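Long-range contacts in putative Lipoprotein (Clostridium perfringens, PDB 5J7R), which is of unknown function but carries a sporulation and spore germination family domain, and is probably a lipoprotein tethered to the membrane: residues G143-D147 with P158-I162; D52-Q57 with L83-I88. One frame throughout, in Å; residues are numbered along the deposited sequence.

Overall arrangement
Both contacts lie in one chain but in different parts of the fold, and they come in series. Interaction 2 comes first along the chain. It packs helix 51-65 on strand 83-89, an outermost strand of the mixed sheet within this chain, close to the centre of the chain. Interaction 1 follows strand 129-134, the last strand of that sheet. It joins two loop segments at the modelled C-terminal end, beside helix 107-121. The centres of the two contacts are 24 Å apart. Their nearest atoms are about 16 Å apart, so they do not touch. Interaction 2 thus belongs to the helix-on-sheet body of the domain, while interaction 1 ties two parts of the C-terminal loop region together, and Phe-146 rests on helix 107-121.

Interaction 1. Residues G143-D147 with P158-I162; sequences GGNFD and PNLKI
This is a surface contact between two loop segments in the C-terminal tail, after strand 129-134. The segments run antiparallel, with Asn-145, Phe-146 and Asp-147 opposite Ile-162, Lys-161 and Leu-160. A single beta bridge joins Phe-146 and Lys-161, a non-hydrogen-bonded pair with CA atoms 4.7 Å apart. Two backbone hydrogen bonds flank it. Ile-162 N donates to Asn-145 O at 3.0 Å, and Asp-147 N donates to Leu-160 O at 2.8 Å. Both are nearly straight. Two CA-H...O contacts add to them: Lys-161 CA to Asn-145 O at 3.6 Å, and Phe-146 CA to Leu-160 O at 3.5 Å. Phe-146 and Lys-161 are extended. Gly-144 has phi near +119°, where a CB would jam against Gly-143 O.

Phe-146 is an m rotamer. Lys-161 CG lies over one face of its ring, and Lys-161 CB is 4.0 Å from Phe-146 CE2. The Phe-146 side chain also packs on Glu-110, Gln-111 and Leu-114 of helix 107-121. Ile-162 takes the p rotamer, placing its CD1 4.0 Å from Asp-147 N. Asp-147 is t. Its CB lies 4.1 Å from Ile-162 CG2, and its OD1 accepts from Ser-149 N. Glu-110 accepts hydrogen bonds from the N atoms of Gly-143 and Asn-145. The pattern is that of an isolated antiparallel beta bridge closing a loop, with one aromatic anchor on a helix.

Interaction 2. Residues D52-Q57 with L83-I88; sequences DEILGQ and LLSFDI
Segment 52-57 is helical and belongs to helix 51-65. Segment 83-88 is a strand that pairs with strand 92-97, with a classic beta bulge where Leu-84 and Ser-85 both face Asn-96. The two axes approach to 7.9 Å, and their directions make an angle of 136°. The nearest CA pairs are Glu-53 with Asp-87 (6.0 Å) and Gln-57 with Phe-86 (5.7 Å).

Packing centres on Phe-86, a t rotamer pointing toward the helix, whose ring lies against the helix backbone. One face of the ring covers Gly-56 C and Gln-57 N. Phe-86 CE2 is 3.7 Å from Gly-56 CA, and a CB on Gly-56 would collide with the ring. Phe-86 CD2 is 3.4 Å from Glu-53 O. Aliphatic side-chain contacts lie toward the ends of the segments. Ile-88 CD1 sits 3.7 Å from Asp-52 CB, and Leu-83 CD2 sits 3.7 Å from Gln-57 CG. Phe-86 and Leu-83 also touch Ile-60, further along the helix.

Polar contacts gather at Glu-53, with chi1 m and chi2 t. Its OE1 accepts from Ile-88 N at 2.8 Å, almost straight. A water donates to Glu-53 OE1 at 2.9 Å and to Ile-88 O at 2.8 Å. The Asp-52 carboxylate is hydrogen-bonded to Ser-126 OG and Ile-22 N, outside the two segments.

Two carboxylates crowd together, with Glu-53 OE2 4.0 Å from Asp-87 OD1. A magnesium ion lies about 5 Å from the Glu-53 side chain. The chemistry implies a helix-on-sheet interface held by close packing over glycine and pinned by a carboxylate bound to the strand backbone.

Interaction 1. Residues G143-D147 with P158-I162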
ATOM      1  N   GLY A 143       1.655   6.636  30.602  1.00 78.76           N
ATOM      2  CA  GLY A 143       1.474   5.903  31.850  1.00 80.80           C
ATOM      3  C   GLY A 143       1.961   6.589  33.096  1.00 82.39           C
ATOM      4  O   GLY A 143       1.462   6.303  34.167  1.00 81.75           O
ATOM      5  N   GLY A 144       2.955   7.465  32.951  1.00 84.80           N
ATOM      6  CA  GLY A 144       3.528   8.197  34.067  1.00 84.31           C
ATOM      7  C   GLY A 144       5.011   7.900  34.276  1.00 85.99           C
ATOM      8  O   GLY A 144       5.734   8.719  34.850  1.00 91.95           O
ATOM      9  N   ASN A 145       5.482   6.755  33.784  1.00 83.59           N
ATOM     10  CA  ASN A 145       6.895   6.360  33.991  1.00 86.57           C
ATOM     11  C   ASN A 145       7.894   6.651  32.864  1.00 86.67           C
ATOM     12  O   ASN A 145       9.088   6.412  33.031  1.00 91.04           O
ATOM     13  CB  ASN A 145       6.969   4.860  34.283  1.00 86.16           C
ATOM     14  CG  ASN A 145       5.981   4.412  35.362  1.00 88.94           C
ATOM     15  OD1 ASN A 145       6.192   4.714  36.525  1.00 93.33           O
ATOM     16  ND2 ASN A 145       4.944   3.635  34.999  1.00 86.93           N
ATOM     17  N   PHE A 146       7.423   7.125  31.720  1.00 81.09           N
ATOM     18  CA  PHE A 146       8.300   7.409  30.587  1.00 79.97           C
ATOM     19  C   PHE A 146       8.021   8.753  29.945  1.00 80.35           C
ATOM     20  O   PHE A 146       6.872   9.131  29.739  1.00 73.99           O
ATOM     21  CB  PHE A 146       8.230   6.285  29.548  1.00 78.31           C
ATOM     22  CG  PHE A 146       8.919   5.028  29.979  1.00 80.35           C
ATOM     23  CD1 PHE A 146       8.250   4.069  30.719  1.00 81.26           C
ATOM     24  CD2 PHE A 146      10.256   4.809  29.650  1.00 82.25           C
ATOM     25  CE1 PHE A 146       8.892   2.913  31.125  1.00 83.84           C
ATOM     26  CE2 PHE A 146      10.903   3.656  30.052  1.00 85.25           C
ATOM     27  CZ  PHE A 146      10.220   2.706  30.793  1.00 86.36           C
ATOM     28  N   ASP A 147       9.106   9.455  29.625  1.00 85.32           N
ATOM     29  CA  ASP A 147       9.045  10.770  29.005  1.00 85.24           C
ATOM     30  C   ASP A 147       8.925  10.640  27.485  1.00 80.00           C
ATOM     31  O   ASP A 147       9.856  10.175  26.819  1.00 83.11           O
ATOM     32  CB  ASP A 147      10.303  11.571  29.375  1.00 91.06           C
ATOM     33  CG  ASP A 147      10.255  13.019  28.892  1.00 95.10           C
ATOM     34  OD1 ASP A 147       9.204  13.460  28.379  1.00 93.94           O
ATOM     35  OD2 ASP A 147      11.275  13.727  29.051  1.00105.51           O
ATOM     36  N   PRO A 158      15.292   3.336  27.455  1.00106.47           N
ATOM     37  CA  PRO A 158      15.859   3.340  28.824  1.00109.38           C
ATOM     38  C   PRO A 158      16.227   4.742  29.354  1.00109.11           C
ATOM     39  O   PRO A 158      16.064   5.010  30.544  1.00108.15           O
ATOM     40  CB  PRO A 158      17.116   2.470  28.685  1.00113.59           C
ATOM     41  CG  PRO A 158      16.831   1.573  27.532  1.00111.32           C
ATOM     42  CD  PRO A 158      16.003   2.387  26.576  1.00107.67           C
ATOM     43  N   ASN A 159      16.690   5.619  28.463  1.00109.19           N
ATOM     44  CA  ASN A 159      17.078   6.992  28.821  1.00111.80           C
ATOM     45  C   ASN A 159      15.899   7.914  29.144  1.00105.41           C
ATOM     46  O   ASN A 159      16.092   8.978  29.725  1.00106.51           O
ATOM     47  CB  ASN A 159      17.871   7.632  27.676  1.00116.54           C
ATOM     48  CG  ASN A 159      19.136   6.865  27.330  1.00125.13           C
ATOM     49  OD1 ASN A 159      19.504   5.902  28.003  1.00127.29           O
ATOM     50  ND2 ASN A 159      19.811   7.297  26.269  1.00129.70           N
ATOM     51  N   LEU A 160      14.689   7.515  28.756  1.00100.52           N
ATOM     52  CA  LEU A 160      13.477   8.324  28.984  1.00 95.81           C
ATOM     53  C   LEU A 160      12.705   7.963  30.250  1.00 92.77           C
ATOM     54  O   LEU A 160      11.599   8.467  30.458  1.00 87.19           O
ATOM     55  CB  LEU A 160      12.539   8.185  27.772  1.00 92.14           C
ATOM     56  CG  LEU A 160      13.095   8.678  26.431  1.00 92.71           C
ATOM     57  CD1 LEU A 160      12.201   8.251  25.272  1.00 87.71           C
ATOM     58  CD2 LEU A 160      13.312  10.186  26.435  1.00 93.70           C
ATOM     59  N   LYS A 161      13.282   7.119  31.106  1.00 95.31           N
ATOM     60  CA  LYS A 161      12.592   6.689  32.306  1.00 95.76           C
ATOM     61  C   LYS A 161      12.603   7.800  33.362  1.00 98.60           C
ATOM     62  O   LYS A 161      13.641   8.417  33.624  1.00101.45           O
ATOM     63  CB  LYS A 161      13.171   5.379  32.840  1.00 99.36           C
ATOM     64  CG  LYS A 161      12.227   4.630  33.768  1.00 99.20           C
ATOM     65  CD  LYS A 161      12.909   3.663  34.734  1.00103.30           C
ATOM     66  CE  LYS A 161      13.293   4.471  35.969  1.00108.36           C
ATOM     67  NZ  LYS A 161      13.813   3.642  37.087  1.00112.26           N
ATOM     68  N   ILE A 162      11.429   8.051  33.937  1.00 96.39           N
ATOM     69  CA  ILE A 162      11.241   9.081  34.953  1.00 98.92           C
ATOM     70  C   ILE A 162      10.410   8.556  36.113  1.00 98.25           C
ATOM     71  O   ILE A 162      10.671   8.887  37.263  1.00106.51           O
ATOM     72  CB  ILE A 162      10.566  10.338  34.354  1.00 98.33           C
ATOM     73  CG1 ILE A 162       9.205   9.993  33.714  1.00 93.75           C
ATOM     74  CG2 ILE A 162      11.479  10.975  33.310  1.00 99.39           C
ATOM     75  CD1 ILE A 162       8.469  11.180  33.122  1.00 90.35           C
TER

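Interaction 2. Residues D52-Q57 with L83-I88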
ATOM      1  N   ASP A  52       2.960   4.362   2.891  1.00 46.87           N
ATOM      2  CA  ASP A  52       3.528   4.100   4.212  1.00 50.55           C
ATOM      3  C   ASP A  52       2.644   4.700   5.305  1.00 48.54           C
ATOM      4  O   ASP A  52       2.546   4.112   6.380  1.00 49.25           O
ATOM      5  CB  ASP A  52       4.980   4.598   4.310  1.00 56.52           C
ATOM      6  CG  ASP A  52       5.936   3.803   3.411  1.00 63.82           C
ATOM      7  OD1 ASP A  52       5.471   2.899   2.681  1.00 60.32           O
ATOM      8  OD2 ASP A  52       7.164   4.076   3.449  1.00 79.10           O
ATOM      9  N   GLU A  53       2.000   5.854   5.048  1.00 47.32           N
ATOM     10  CA  GLU A  53       1.106   6.441   6.053  1.00 47.01           C
ATOM     11  C   GLU A  53      -0.146   5.620   6.191  1.00 42.98           C
ATOM     12  O   GLU A  53      -0.604   5.410   7.310  1.00 47.61           O
ATOM     13  CB  GLU A  53       0.746   7.889   5.774  1.00 49.41           C
ATOM     14  CG  GLU A  53       1.928   8.825   5.901  1.00 53.82           C
ATOM     15  CD  GLU A  53       1.551  10.300   5.806  1.00 55.26           C
ATOM     16  OE1 GLU A  53       2.363  11.167   6.219  1.00 57.03           O
ATOM     17  OE2 GLU A  53       0.437  10.601   5.335  1.00 56.61           O
ATOM     18  N   ILE A  54      -0.714   5.158   5.080  1.00 43.43           N
ATOM     19  CA  ILE A  54      -1.929   4.331   5.209  1.00 44.97           C
ATOM     20  C   ILE A  54      -1.612   2.996   5.876  1.00 41.78           C
ATOM     21  O   ILE A  54      -2.422   2.520   6.633  1.00 39.82           O
ATOM     22  CB  ILE A  54      -2.863   4.170   3.982  1.00 45.68           C
ATOM     23  CG1 ILE A  54      -2.280   3.295   2.890  1.00 48.34           C
ATOM     24  CG2 ILE A  54      -3.278   5.539   3.501  1.00 47.25           C
ATOM     25  CD1 ILE A  54      -3.300   2.978   1.814  1.00 50.91           C
ATOM     26  N   LEU A  55      -0.446   2.412   5.593  1.00 42.20           N
ATOM     27  CA  LEU A  55      -0.047   1.143   6.212  1.00 43.87           C
ATOM     28  C   LEU A  55       0.197   1.347   7.705  1.00 43.15           C
ATOM     29  O   LEU A  55      -0.311   0.586   8.532  1.00 43.33           O
ATOM     30  CB  LEU A  55       1.210   0.583   5.559  1.00 44.52           C
ATOM     31  CG  LEU A  55       1.721  -0.757   6.091  1.00 44.39           C
ATOM     32  CD1 LEU A  55       0.674  -1.852   5.943  1.00 45.82           C
ATOM     33  CD2 LEU A  55       2.987  -1.135   5.353  1.00 45.14           C
ATOM     34  N   GLY A  56       0.970   2.374   8.041  1.00 41.25           N
ATOM     35  CA  GLY A  56       1.259   2.698   9.431  1.00 44.48           C
ATOM     36  C   GLY A  56      -0.025   2.945  10.198  1.00 44.74           C
ATOM     37  O   GLY A  56      -0.209   2.469  11.318  1.00 45.11           O
ATOM     38  N   GLN A  57      -0.928   3.680   9.575  1.00 43.89           N
ATOM     39  CA  GLN A  57      -2.202   3.990  10.193  1.00 45.25           C
ATOM     40  C   GLN A  57      -2.978   2.705  10.479  1.00 42.52           C
ATOM     41  O   GLN A  57      -3.574   2.567  11.530  1.00 39.84           O
ATOM     42  CB  GLN A  57      -2.984   4.963   9.311  1.00 49.29           C
ATOM     43  CG  GLN A  57      -4.368   5.297   9.800  1.00 55.33           C
ATOM     44  CD  GLN A  57      -4.992   6.449   9.025  1.00 68.52           C
ATOM     45  OE1 GLN A  57      -4.313   7.411   8.650  1.00 72.54           O
ATOM     46  NE2 GLN A  57      -6.302   6.393   8.845  1.00 76.11           N
ATOM     47  N   LEU A  83      -7.414   6.655  17.177  1.00 61.50           N
ATOM     48  CA  LEU A  83      -6.339   7.245  16.400  1.00 60.08           C
ATOM     49  C   LEU A  83      -6.883   8.514  15.717  1.00 60.92           C
ATOM     50  O   LEU A  83      -7.728   8.431  14.834  1.00 63.75           O
ATOM     51  CB  LEU A  83      -5.827   6.241  15.368  1.00 55.77           C
ATOM     52  CG  LEU A  83      -4.684   6.705  14.470  1.00 54.39           C
ATOM     53  CD1 LEU A  83      -3.462   7.097  15.269  1.00 52.73           C
ATOM     54  CD2 LEU A  83      -4.335   5.604  13.511  1.00 54.45           C
ATOM     55  N   LEU A  84      -6.414   9.681  16.147  1.00 62.07           N
ATOM     56  CA  LEU A  84      -6.870  10.947  15.575  1.00 63.98           C
ATOM     57  C   LEU A  84      -6.237  11.179  14.216  1.00 62.88           C
ATOM     58  O   LEU A  84      -6.913  11.597  13.275  1.00 64.32           O
ATOM     59  CB  LEU A  84      -6.569  12.107  16.521  1.00 65.58           C
ATOM     60  CG  LEU A  84      -7.255  12.028  17.891  1.00 68.12           C
ATOM     61  CD1 LEU A  84      -6.782  13.175  18.769  1.00 67.44           C
ATOM     62  CD2 LEU A  84      -8.773  12.034  17.773  1.00 70.29           C
ATOM     63  N   SER A  85      -4.940  10.918  14.116  1.00 59.69           N
ATOM     64  CA  SER A  85      -4.230  11.076  12.854  1.00 58.73           C
ATOM     65  C   SER A  85      -2.876  10.379  12.905  1.00 57.03           C
ATOM     66  O   SER A  85      -2.323  10.146  13.981  1.00 54.96           O
ATOM     67  CB  SER A  85      -4.008  12.551  12.506  1.00 60.28           C
ATOM     68  OG  SER A  85      -3.145  13.173  13.437  1.00 64.50           O
ATOM     69  N   PHE A  86      -2.358  10.062  11.724  1.00 52.16           N
ATOM     70  CA  PHE A  86      -1.073   9.422  11.594  1.00 47.45           C
ATOM     71  C   PHE A  86      -0.353  10.079  10.426  1.00 50.47           C
ATOM     72  O   PHE A  86      -0.892  10.124   9.325  1.00 58.40           O
ATOM     73  CB  PHE A  86      -1.240   7.926  11.370  1.00 46.65           C
ATOM     74  CG  PHE A  86       0.057   7.201  11.268  1.00 46.17           C
ATOM     75  CD1 PHE A  86       0.752   6.802  12.402  1.00 47.80           C
ATOM     76  CD2 PHE A  86       0.602   6.938  10.039  1.00 49.45           C
ATOM     77  CE1 PHE A  86       1.971   6.135  12.285  1.00 48.97           C
ATOM     78  CE2 PHE A  86       1.817   6.289   9.920  1.00 49.57           C
ATOM     79  CZ  PHE A  86       2.503   5.887  11.035  1.00 45.10           C
ATOM     80  N   ASP A  87       0.851  10.593  10.668  1.00 48.22           N
ATOM     81  CA  ASP A  87       1.624  11.274   9.640  1.00 56.10           C
ATOM     82  C   ASP A  87       3.097  10.908   9.754  1.00 57.66           C
ATOM     83  O   ASP A  87       3.586  10.656  10.837  1.00 57.60           O
ATOM     84  CB  ASP A  87       1.450  12.796   9.782  1.00 60.26           C
ATOM     85  CG  ASP A  87       0.005  13.262   9.525  1.00 66.50           C
ATOM     86  OD1 ASP A  87      -0.557  13.019   8.423  1.00 73.54           O
ATOM     87  OD2 ASP A  87      -0.552  13.950  10.400  1.00 70.13           O
ATOM     88  N   ILE A  88       3.791  10.875   8.620  1.00 62.22           N
ATOM     89  CA  ILE A  88       5.221  10.558   8.579  1.00 61.84           C
ATOM     90  C   ILE A  88       6.017  11.782   8.123  1.00 69.22           C
ATOM     91  O   ILE A  88       5.934  12.187   6.969  1.00 74.39           O
ATOM     92  CB  ILE A  88       5.515   9.365   7.634  1.00 60.34           C
ATOM     93  CG1 ILE A  88       4.856   8.085   8.174  1.00 55.67           C
ATOM     94  CG2 ILE A  88       7.018   9.135   7.503  1.00 57.94           C
ATOM     95  CD1 ILE A  88       4.937   6.894   7.238  1.00 53.23           C
TER
HETATM   96  O   HOH W   1       4.814  11.095   4.676  1.00 63.75           O